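Local coordinates for tyrosine-protein kinase receptor torso (Bombyx mori, PDB 5AOQ) that binds prothoracicotropic hormone through the second of its extracellular FN3 domains and activates MAPK signalling, probably inducing the ecdysone production that starts metamorphosis, at residues Q14-A19 / E117-S122; Y25-V30 / K47-E52; E51-S56 / G129-W134. All blocks are in the same frame, centred on the assembly; numbering follows the deposited sequence.

Contact 1. Residues Q14-A19 / E117-S122; sequences QRYPPA and EYQIWS
Trp121 and Gln119 rise from the same face of strand 118-124, and the arm Gln14-Ala19 lies across their tips. The indole and the Pro18 ring cross at about a right angle. Pro18 CD sits over one face of the six-membered ring, 3.8 Å from the centroid of that Trp121 ring and 12° off its normal, a CH-pi contact. Proline suits the place, since its stiff ring loses little freedom in packing on a flat aromatic. The indole also serves as a donor: Trp121 NE1 bonds to Tyr16 O at 2.8 Å, but the bond is bent, 130° at the hydrogen, because the oxygen lies tilted out of the ring plane. The same N-H also donates weakly to Gln119 OE1, so two oxygens share it. An alanine at Trp121 would remove both the seat of Pro18 and the donor to Tyr16 O, and would probably loosen the arm on the sheet.

Gln119 holds the N-H of Tyr16. Its CG is anti to the backbone N (chi1 -172°) and the chain runs on extended, so that Tyr16 N meets Gln119 OE1 at 2.7 Å, from above the carbonyl plane. Gln119 NE2 bonds to Glu136, which also forms a salt bridge with Arg15.

The Tyr16 ring stands nearly perpendicular to this amide and turns its edge to the strand, CD2 lying 3.8 Å from Gln119 CB. At its tip, Tyr16 OH donates to the anti lone pair of Glu117 OE1 at 2.8 Å, with the carboxylate almost at right angles to the ring. The strand's in-out alternation, with Tyr118 and Ile120 pointing away, leaves one face of the four-stranded antiparallel sheet of the first FN3 domain to receive this N-terminal arm.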
loop_
_atom_site.group_PDB
_atom_site.type_symbol
_atom_site.label_atom_id
_atom_site.label_comp_id
_atom_site.label_asym_id
_atom_site.label_seq_id
_atom_site.Cartn_x
_atom_site.Cartn_y
_atom_site.Cartn_z
ATOM N N GLN A 14 29.996 6.559 -22.409
ATOM C CA GLN A 14 30.652 6.016 -21.223
ATOM C C GLN A 14 30.168 4.602 -20.921
ATOM O O GLN A 14 29.304 4.070 -21.617
ATOM C CB GLN A 14 30.397 6.918 -20.013
ATOM C CG GLN A 14 31.553 7.835 -19.659
ATOM C CD GLN A 14 31.269 8.678 -18.431
ATOM O OE1 GLN A 14 30.194 8.584 -17.837
ATOM N NE2 GLN A 14 32.232 9.509 -18.044
ATOM N N ARG A 15 30.736 4.006 -19.876
ATOM C CA ARG A 15 30.337 2.681 -19.414
ATOM C C ARG A 15 30.303 2.663 -17.889
ATOM O O ARG A 15 31.087 3.354 -17.237
ATOM C CB ARG A 15 31.293 1.612 -19.951
ATOM C CG ARG A 15 31.050 1.256 -21.411
ATOM C CD ARG A 15 32.289 0.675 -22.076
ATOM N NE ARG A 15 32.838 -0.464 -21.347
ATOM C CZ ARG A 15 33.860 -1.201 -21.773
ATOM N NH1 ARG A 15 34.444 -0.929 -22.933
ATOM N NH2 ARG A 15 34.294 -2.217 -21.042
ATOM N N TYR A 16 29.386 1.877 -17.332
ATOM C CA TYR A 16 29.166 1.839 -15.888
ATOM C C TYR A 16 29.211 0.406 -15.361
ATOM O O TYR A 16 28.194 -0.287 -15.355
ATOM C CB TYR A 16 27.826 2.496 -15.551
ATOM C CG TYR A 16 27.630 3.822 -16.248
ATOM C CD1 TYR A 16 28.205 4.983 -15.751
ATOM C CD2 TYR A 16 26.884 3.911 -17.417
ATOM C CE1 TYR A 16 28.034 6.197 -16.392
ATOM C CE2 TYR A 16 26.707 5.119 -18.062
ATOM C CZ TYR A 16 27.285 6.258 -17.547
ATOM O OH TYR A 16 27.111 7.464 -18.188
ATOM N N PRO A 17 30.396 -0.048 -14.919
ATOM C CA PRO A 17 30.535 -1.431 -14.449
ATOM C C PRO A 17 29.761 -1.710 -13.161
ATOM O O PRO A 17 29.477 -0.774 -12.415
ATOM C CB PRO A 17 32.045 -1.575 -14.206
ATOM C CG PRO A 17 32.679 -0.440 -14.930
ATOM C CD PRO A 17 31.684 0.667 -14.901
ATOM N N PRO A 18 29.420 -2.985 -12.903
ATOM C CA PRO A 18 28.691 -3.361 -11.687
ATOM C C PRO A 18 29.435 -3.001 -10.406
ATOM O O PRO A 18 30.664 -3.031 -10.379
ATOM C CB PRO A 18 28.547 -4.881 -11.816
ATOM C CG PRO A 18 28.672 -5.158 -13.260
ATOM C CD PRO A 18 29.635 -4.145 -13.786
ATOM N N ALA A 19 28.684 -2.667 -9.361
ATOM C CA ALA A 19 29.255 -2.313 -8.066
ATOM C C ALA A 19 28.850 -3.358 -7.028
ATOM O O ALA A 19 27.726 -3.330 -6.531
ATOM C CB ALA A 19 28.794 -0.930 -7.643
ATOM N N GLU A 117 21.780 8.527 -17.058
ATOM C CA GLU A 117 22.258 7.458 -17.922
ATOM C C GLU A 117 22.519 6.214 -17.089
ATOM O O GLU A 117 23.114 6.292 -16.013
ATOM C CB GLU A 117 23.536 7.869 -18.658
ATOM C CG GLU A 117 23.303 8.611 -19.964
ATOM C CD GLU A 117 24.523 8.595 -20.867
ATOM O OE1 GLU A 117 25.638 8.346 -20.362
ATOM O OE2 GLU A 117 24.366 8.828 -22.084
ATOM N N TYR A 118 22.070 5.071 -17.593
ATOM C CA TYR A 118 22.329 3.792 -16.946
ATOM C C TYR A 118 22.905 2.809 -17.951
ATOM O O TYR A 118 22.808 3.020 -19.161
ATOM C CB TYR A 118 21.055 3.212 -16.329
ATOM C CG TYR A 118 20.491 4.021 -15.186
ATOM C CD1 TYR A 118 20.915 3.804 -13.882
ATOM C CD2 TYR A 118 19.532 4.999 -15.409
ATOM C CE1 TYR A 118 20.401 4.539 -12.832
ATOM C CE2 TYR A 118 19.012 5.738 -14.367
ATOM C CZ TYR A 118 19.449 5.505 -13.080
ATOM O OH TYR A 118 18.932 6.242 -12.039
ATOM N N GLN A 119 23.515 1.743 -17.444
ATOM C CA GLN A 119 23.922 0.629 -18.290
ATOM C C GLN A 119 23.325 -0.667 -17.768
ATOM O O GLN A 119 23.403 -0.964 -16.576
ATOM C CB GLN A 119 25.444 0.513 -18.357
ATOM C CG GLN A 119 25.920 -0.506 -19.383
ATOM C CD GLN A 119 27.427 -0.583 -19.482
ATOM O OE1 GLN A 119 28.143 -0.227 -18.546
ATOM N NE2 GLN A 119 27.919 -1.046 -20.626
ATOM N N ILE A 120 22.723 -1.434 -18.671
ATOM C CA ILE A 120 22.099 -2.696 -18.306
ATOM C C ILE A 120 23.161 -3.776 -18.156
ATOM O O ILE A 120 24.072 -3.878 -18.978
ATOM C CB ILE A 120 21.061 -3.146 -19.355
ATOM C CG1 ILE A 120 20.077 -2.010 -19.661
ATOM C CG2 ILE A 120 20.322 -4.390 -18.872
ATOM C CD1 ILE A 120 19.158 -2.288 -20.833
ATOM N N TRP A 121 23.044 -4.574 -17.099
ATOM C CA TRP A 121 23.904 -5.738 -16.912
ATOM C C TRP A 121 23.062 -6.954 -16.547
ATOM O O TRP A 121 22.191 -6.874 -15.676
ATOM C CB TRP A 121 24.958 -5.469 -15.837
ATOM C CG TRP A 121 26.005 -4.484 -16.257
ATOM C CD1 TRP A 121 25.923 -3.124 -16.192
ATOM C CD2 TRP A 121 27.294 -4.783 -16.803
ATOM N NE1 TRP A 121 27.081 -2.556 -16.666
ATOM C CE2 TRP A 121 27.940 -3.554 -17.048
ATOM C CE3 TRP A 121 27.967 -5.969 -17.110
ATOM C CZ2 TRP A 121 29.223 -3.479 -17.585
ATOM C CZ3 TRP A 121 29.241 -5.894 -17.644
ATOM C CH2 TRP A 121 29.854 -4.657 -17.876
ATOM N N SER A 122 23.333 -8.070 -17.222
ATOM C CA SER A 122 22.529 -9.284 -17.093
ATOM C C SER A 122 23.316 -10.452 -16.497
ATOM O O SER A 122 24.539 -10.506 -16.608
ATOM C CB SER A 122 21.966 -9.691 -18.459
ATOM O OG SER A 122 22.994 -10.067 -19.358
#

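Contact 2. Residues Y25-V30 / K47-E52; sequences YLEQDV and KTNFEE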
loop_
_atom_site.group_PDB
_atom_site.type_symbol
_atom_site.label_atom_id
_atom_site.label_comp_id
_atom_site.label_asym_id
_atom_site.label_seq_id
_atom_site.Cartn_x
_atom_site.Cartn_y
_atom_site.Cartn_z
ATOM N N TYR A 25 23.508 -5.841 -1.665
ATOM C CA TYR A 25 22.276 -5.664 -0.898
ATOM C C TYR A 25 21.023 -6.177 -1.614
ATOM O O TYR A 25 19.930 -6.139 -1.052
ATOM C CB TYR A 25 22.100 -4.186 -0.543
ATOM C CG TYR A 25 23.188 -3.677 0.372
ATOM C CD1 TYR A 25 23.185 -3.997 1.723
ATOM C CD2 TYR A 25 24.222 -2.890 -0.113
ATOM C CE1 TYR A 25 24.178 -3.544 2.566
ATOM C CE2 TYR A 25 25.221 -2.430 0.725
ATOM C CZ TYR A 25 25.193 -2.760 2.062
ATOM O OH TYR A 25 26.184 -2.306 2.900
ATOM N N LEU A 26 21.182 -6.657 -2.844
ATOM C CA LEU A 26 20.066 -7.238 -3.586
ATOM C C LEU A 26 19.895 -8.722 -3.263
ATOM O O LEU A 26 18.973 -9.379 -3.760
ATOM C CB LEU A 26 20.271 -7.048 -5.090
ATOM C CG LEU A 26 20.525 -5.611 -5.551
ATOM C CD1 LEU A 26 20.655 -5.555 -7.067
ATOM C CD2 LEU A 26 19.426 -4.673 -5.068
ATOM N N GLU A 27 20.781 -9.245 -2.420
ATOM C CA GLU A 27 20.788 -10.667 -2.101
ATOM C C GLU A 27 19.489 -11.098 -1.430
ATOM O O GLU A 27 19.001 -12.198 -1.680
ATOM C CB GLU A 27 21.982 -11.009 -1.208
ATOM C CG GLU A 27 23.328 -10.862 -1.904
ATOM C CD GLU A 27 24.498 -11.212 -1.002
ATOM O OE1 GLU A 27 24.260 -11.708 0.119
ATOM O OE2 GLU A 27 25.657 -10.995 -1.420
ATOM N N GLN A 28 18.927 -10.236 -0.589
ATOM C CA GLN A 28 17.653 -10.536 0.054
ATOM C C GLN A 28 16.575 -10.725 -1.009
ATOM O O GLN A 28 15.860 -11.724 -1.013
ATOM C CB GLN A 28 17.245 -9.424 1.025
ATOM C CG GLN A 28 15.913 -9.678 1.729
ATOM C CD GLN A 28 15.470 -8.514 2.596
ATOM O OE1 GLN A 28 16.284 -7.699 3.028
ATOM N NE2 GLN A 28 14.170 -8.435 2.860
ATOM N N ASP A 29 16.476 -9.755 -1.912
ATOM C CA ASP A 29 15.506 -9.801 -2.999
ATOM C C ASP A 29 15.671 -11.071 -3.828
ATOM O O ASP A 29 14.716 -11.836 -4.017
ATOM C CB ASP A 29 15.656 -8.571 -3.895
ATOM C CG ASP A 29 15.403 -7.271 -3.152
ATOM O OD1 ASP A 29 14.393 -7.183 -2.425
ATOM O OD2 ASP A 29 16.220 -6.338 -3.297
ATOM N N VAL A 30 16.889 -11.295 -4.311
ATOM C CA VAL A 30 17.174 -12.449 -5.160
ATOM C C VAL A 30 16.901 -13.755 -4.419
ATOM O O VAL A 30 16.375 -14.704 -4.998
ATOM C CB VAL A 30 18.636 -12.440 -5.661
ATOM C CG1 VAL A 30 18.950 -13.712 -6.453
ATOM C CG2 VAL A 30 18.897 -11.211 -6.514
ATOM N N LYS A 47 22.984 -19.264 -1.728
ATOM C CA LYS A 47 24.399 -18.932 -1.854
ATOM C C LYS A 47 24.639 -17.872 -2.923
ATOM O O LYS A 47 25.601 -17.949 -3.687
ATOM C CB LYS A 47 25.211 -20.195 -2.143
ATOM C CG LYS A 47 24.886 -21.352 -1.200
ATOM C CD LYS A 47 25.117 -20.954 0.261
ATOM C CE LYS A 47 24.687 -22.042 1.228
ATOM N NZ LYS A 47 24.927 -21.644 2.645
ATOM N N THR A 48 23.753 -16.882 -2.965
ATOM C CA THR A 48 23.905 -15.762 -3.881
ATOM C C THR A 48 24.891 -14.755 -3.301
ATOM O O THR A 48 24.665 -14.189 -2.231
ATOM C CB THR A 48 22.560 -15.054 -4.151
ATOM O OG1 THR A 48 21.581 -16.014 -4.568
ATOM C CG2 THR A 48 22.718 -13.986 -5.227
ATOM N N ASN A 49 25.986 -14.546 -4.025
ATOM C CA ASN A 49 27.055 -13.649 -3.606
ATOM C C ASN A 49 27.449 -12.719 -4.749
ATOM O O ASN A 49 27.983 -13.163 -5.765
ATOM C CB ASN A 49 28.267 -14.461 -3.135
ATOM C CG ASN A 49 29.245 -13.639 -2.318
ATOM O OD1 ASN A 49 29.440 -12.450 -2.568
ATOM N ND2 ASN A 49 29.876 -14.277 -1.338
ATOM N N PHE A 50 27.184 -11.428 -4.579
ATOM C CA PHE A 50 27.494 -10.444 -5.612
ATOM C C PHE A 50 28.958 -10.020 -5.585
ATOM O O PHE A 50 29.474 -9.489 -6.568
ATOM C CB PHE A 50 26.606 -9.209 -5.457
ATOM C CG PHE A 50 25.203 -9.405 -5.947
ATOM C CD1 PHE A 50 24.880 -9.154 -7.268
ATOM C CD2 PHE A 50 24.205 -9.837 -5.090
ATOM C CE1 PHE A 50 23.592 -9.329 -7.726
ATOM C CE2 PHE A 50 22.913 -10.015 -5.543
ATOM C CZ PHE A 50 22.607 -9.760 -6.863
ATOM N N GLU A 51 29.620 -10.256 -4.459
ATOM C CA GLU A 51 31.003 -9.832 -4.281
ATOM C C GLU A 51 31.982 -10.884 -4.801
ATOM O O GLU A 51 33.167 -10.601 -4.974
ATOM C CB GLU A 51 31.264 -9.521 -2.806
ATOM C CG GLU A 51 30.590 -8.231 -2.346
ATOM C CD GLU A 51 30.775 -7.955 -0.867
ATOM O OE1 GLU A 51 30.489 -8.856 -0.052
ATOM O OE2 GLU A 51 31.196 -6.831 -0.521
ATOM N N GLU A 52 31.478 -12.089 -5.055
ATOM C CA GLU A 52 32.291 -13.175 -5.597
ATOM C C GLU A 52 32.076 -13.349 -7.098
ATOM O O GLU A 52 32.670 -14.232 -7.717
ATOM C CB GLU A 52 31.982 -14.492 -4.882
ATOM C CG GLU A 52 32.453 -14.546 -3.440
ATOM C CD GLU A 52 32.231 -15.909 -2.810
ATOM O OE1 GLU A 52 31.391 -16.675 -3.328
ATOM O OE2 GLU A 52 32.894 -16.214 -1.796
#
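The Phe50 ring turns its edge, in plane, to the helix start: Glu27 CG lies 3.5 Å from Phe50 CD2, and Val30 CG2 meets Phe50 CZ tip to tip at 4.0 Å. Leu26 CB approaches the same end obliquely. Leu131, Leu84 and Trp134 also pack on this phenylalanine, a residue type suited to a largely apolar surround. The second flat group, the Glu27 carboxylate, is nearly coplanar with the ring, 14° apart, the two side chains running antiparallel alongside one another. Extended beyond CG, Glu27 carries its methylenes along the ring edge and its charged end over Thr48 O, an acceptor like itself; Lys24 of the second subunit packs on this glutamate.

This is helix-on-loop packing within the first FN3 domain: the first turn of helix 27-38, already closed by Val30 N to Leu26 O, rests on the loop that follows the helix. Thr48 crosses Val30 obliquely, its CG2 4.0 Å from Val30 CG1, while its hydroxyl bonds to Gly129 O. Beyond it the loop is shaped by an Asx turn, in which Asn49 OD1 accepts from Glu51 N at 2.9 Å in the carbonyl plane, and weakly from Glu52 N.

Contact 3. Residues E51-S56 / G129-W134; sequences EETGIS and GTLQDW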
loop_
_atom_site.group_PDB
_atom_site.type_symbol
_atom_site.label_atom_id
_atom_site.label_comp_id
_atom_site.label_asym_id
_atom_site.label_seq_id
_atom_site.Cartn_x
_atom_site.Cartn_y
_atom_site.Cartn_z
ATOM N N GLU A 51 29.620 -10.256 -4.459
ATOM C CA GLU A 51 31.003 -9.832 -4.281
ATOM C C GLU A 51 31.982 -10.884 -4.801
ATOM O O GLU A 51 33.167 -10.601 -4.974
ATOM C CB GLU A 51 31.264 -9.521 -2.806
ATOM C CG GLU A 51 30.590 -8.231 -2.346
ATOM C CD GLU A 51 30.775 -7.955 -0.867
ATOM O OE1 GLU A 51 30.489 -8.856 -0.052
ATOM O OE2 GLU A 51 31.196 -6.831 -0.521
ATOM N N GLU A 52 31.478 -12.089 -5.055
ATOM C CA GLU A 52 32.291 -13.175 -5.597
ATOM C C GLU A 52 32.076 -13.349 -7.098
ATOM O O GLU A 52 32.670 -14.232 -7.717
ATOM C CB GLU A 52 31.982 -14.492 -4.882
ATOM C CG GLU A 52 32.453 -14.546 -3.440
ATOM C CD GLU A 52 32.231 -15.909 -2.810
ATOM O OE1 GLU A 52 31.391 -16.675 -3.328
ATOM O OE2 GLU A 52 32.894 -16.214 -1.796
ATOM N N THR A 53 31.230 -12.505 -7.681
ATOM C CA THR A 53 30.908 -12.600 -9.101
ATOM C C THR A 53 31.836 -11.721 -9.932
ATOM O O THR A 53 32.230 -10.639 -9.497
ATOM C CB THR A 53 29.448 -12.188 -9.367
ATOM O OG1 THR A 53 28.584 -12.845 -8.432
ATOM C CG2 THR A 53 29.032 -12.554 -10.785
ATOM N N GLY A 54 32.178 -12.195 -11.129
ATOM C CA GLY A 54 33.114 -11.503 -11.996
ATOM C C GLY A 54 32.440 -10.868 -13.199
ATOM O O GLY A 54 31.232 -10.644 -13.196
ATOM N N ILE A 55 33.234 -10.575 -14.226
ATOM C CA ILE A 55 32.738 -9.936 -15.445
ATOM C C ILE A 55 33.388 -10.565 -16.675
ATOM O O ILE A 55 34.612 -10.632 -16.768
ATOM C CB ILE A 55 33.014 -8.419 -15.445
ATOM C CG1 ILE A 55 32.354 -7.758 -14.231
ATOM C CG2 ILE A 55 32.508 -7.782 -16.739
ATOM C CD1 ILE A 55 32.749 -6.315 -14.028
ATOM N N SER A 56 32.564 -11.016 -17.618
ATOM C CA SER A 56 33.059 -11.717 -18.800
ATOM C C SER A 56 33.206 -10.795 -20.008
ATOM O O SER A 56 32.667 -9.687 -20.028
ATOM C CB SER A 56 32.124 -12.873 -19.156
ATOM O OG SER A 56 30.858 -12.395 -19.571
ATOM N N GLY A 129 21.163 -19.998 -6.671
ATOM C CA GLY A 129 21.180 -18.555 -6.818
ATOM C C GLY A 129 22.595 -18.047 -6.996
ATOM O O GLY A 129 22.894 -16.896 -6.679
ATOM N N THR A 130 23.467 -18.904 -7.515
ATOM C CA THR A 130 24.844 -18.518 -7.787
ATOM C C THR A 130 24.909 -17.654 -9.040
ATOM O O THR A 130 24.443 -18.047 -10.109
ATOM C CB THR A 130 25.757 -19.745 -7.962
ATOM O OG1 THR A 130 25.509 -20.686 -6.910
ATOM C CG2 THR A 130 27.219 -19.329 -7.936
ATOM N N LEU A 131 25.499 -16.473 -8.891
ATOM C CA LEU A 131 25.613 -15.519 -9.985
ATOM C C LEU A 131 26.854 -15.786 -10.818
ATOM O O LEU A 131 27.970 -15.728 -10.303
ATOM C CB LEU A 131 25.663 -14.094 -9.439
ATOM C CG LEU A 131 24.419 -13.601 -8.706
ATOM C CD1 LEU A 131 24.781 -12.429 -7.813
ATOM C CD2 LEU A 131 23.346 -13.201 -9.704
ATOM N N GLN A 132 26.667 -16.085 -12.099
ATOM C CA GLN A 132 27.800 -16.177 -13.008
ATOM C C GLN A 132 28.151 -14.768 -13.469
ATOM O O GLN A 132 27.360 -13.841 -13.304
ATOM C CB GLN A 132 27.496 -17.094 -14.196
ATOM C CG GLN A 132 26.409 -16.602 -15.136
ATOM C CD GLN A 132 26.102 -17.608 -16.233
ATOM O OE1 GLN A 132 26.079 -17.267 -17.416
ATOM N NE2 GLN A 132 25.858 -18.855 -15.843
ATOM N N ASP A 133 29.347 -14.615 -14.028
ATOM C CA ASP A 133 29.911 -13.299 -14.320
ATOM C C ASP A 133 28.988 -12.409 -15.155
ATOM O O ASP A 133 28.306 -12.877 -16.067
ATOM C CB ASP A 133 31.256 -13.466 -15.027
ATOM C CG ASP A 133 32.269 -14.212 -14.179
ATOM O OD1 ASP A 133 31.851 -14.917 -13.236
ATOM O OD2 ASP A 133 33.481 -14.093 -14.452
ATOM N N TRP A 134 28.978 -11.120 -14.823
ATOM C CA TRP A 134 28.117 -10.144 -15.482
ATOM C C TRP A 134 28.442 -9.995 -16.964
ATOM O O TRP A 134 29.598 -10.103 -17.369
ATOM C CB TRP A 134 28.238 -8.783 -14.788
ATOM C CG TRP A 134 27.666 -8.770 -13.404
ATOM C CD1 TRP A 134 28.347 -8.918 -12.231
ATOM C CD2 TRP A 134 26.290 -8.600 -13.049
ATOM N NE1 TRP A 134 27.479 -8.852 -11.168
ATOM C CE2 TRP A 134 26.210 -8.657 -11.644
ATOM C CE3 TRP A 134 25.118 -8.401 -13.784
ATOM C CZ2 TRP A 134 25.003 -8.527 -10.960
ATOM C CZ3 TRP A 134 23.921 -8.278 -13.105
ATOM C CH2 TRP A 134 23.873 -8.338 -11.707
#
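Trp134 O is gripped twice, both times by Ser56. The backbone bond from Ser56 N, 3.1 Å to Trp134 O, is nearly straight at 167° and comes almost along the C=O axis. The second, from Ser56 OG, is weak; with chi1 at 66° the hydroxyl stands between its own backbone N and carbonyl carbon, a position from which it can turn back to the same oxygen. One step earlier Trp134 N donates to Gly54 O at 2.8 Å, so Ile55 and Trp134 form a parallel beta bridge, and their side chains share one face of the sheet, with Ile55 CG1 4.3 Å from Trp134 CB.

Glycine suits residue 54, since a beta carbon would probably come too close to Asp133 OD2 with the chain in this position. The Asp133 carboxylate lies alongside the Gly54 backbone instead, and its OD1 accepts a weak bond of 3.5 Å from Gly54 N. Asp133 CA adds a CA-H...O contact to Gly54 O. Thr53 crosses Leu131 at about a right angle and turns both branches to the other segment. Its methyl, anti to the backbone N, lies 3.3 Å from Gln132 O with CG2 as the touching atom, whereas OG1 rests against Leu131 CB and spends its polarity on Asn49 O. A beta-branched threonine thus offers a methyl to the other segment while its hydroxyl ties back to its own loop.

The Trp134 side chain points inward, the edge of its ring near Gly54 O, and packs on Trp121 and Thr123 of strand 118-124, Leu84 and Ile86 of strand 83-88, and Leu23 of helix 20-23. Leu131 reaches Leu84 and Thr123 as well. The short, weakly bonded strand 55-56 lies parallel to the start of strand 134-140, an edge strand of the antiparallel four-stranded sheet.

In the fold
From the N terminus, the arm 14-19 closes the widest loop through contact 1, meeting strand 118-124 almost a hundred residues later. Contact 2 is nested inside that loop: it brings the start of helix 27-38 back to the loop following that helix. Residues 51 and 52 then lead directly into contact 3, whose second segment lies beyond 117-122, so contacts 1 and 3 cross. Contacts 2 and 3, centres 10 Å apart, meet where the loop after helix 27-38 packs on the start of strand 134-140 and the loop before it; contacts 1 and 3 meet where Pro18 packs on Trp134 and Ile55. Together they join the arm, helix and short strand 55-56 to the sheet of the first FN3 domain.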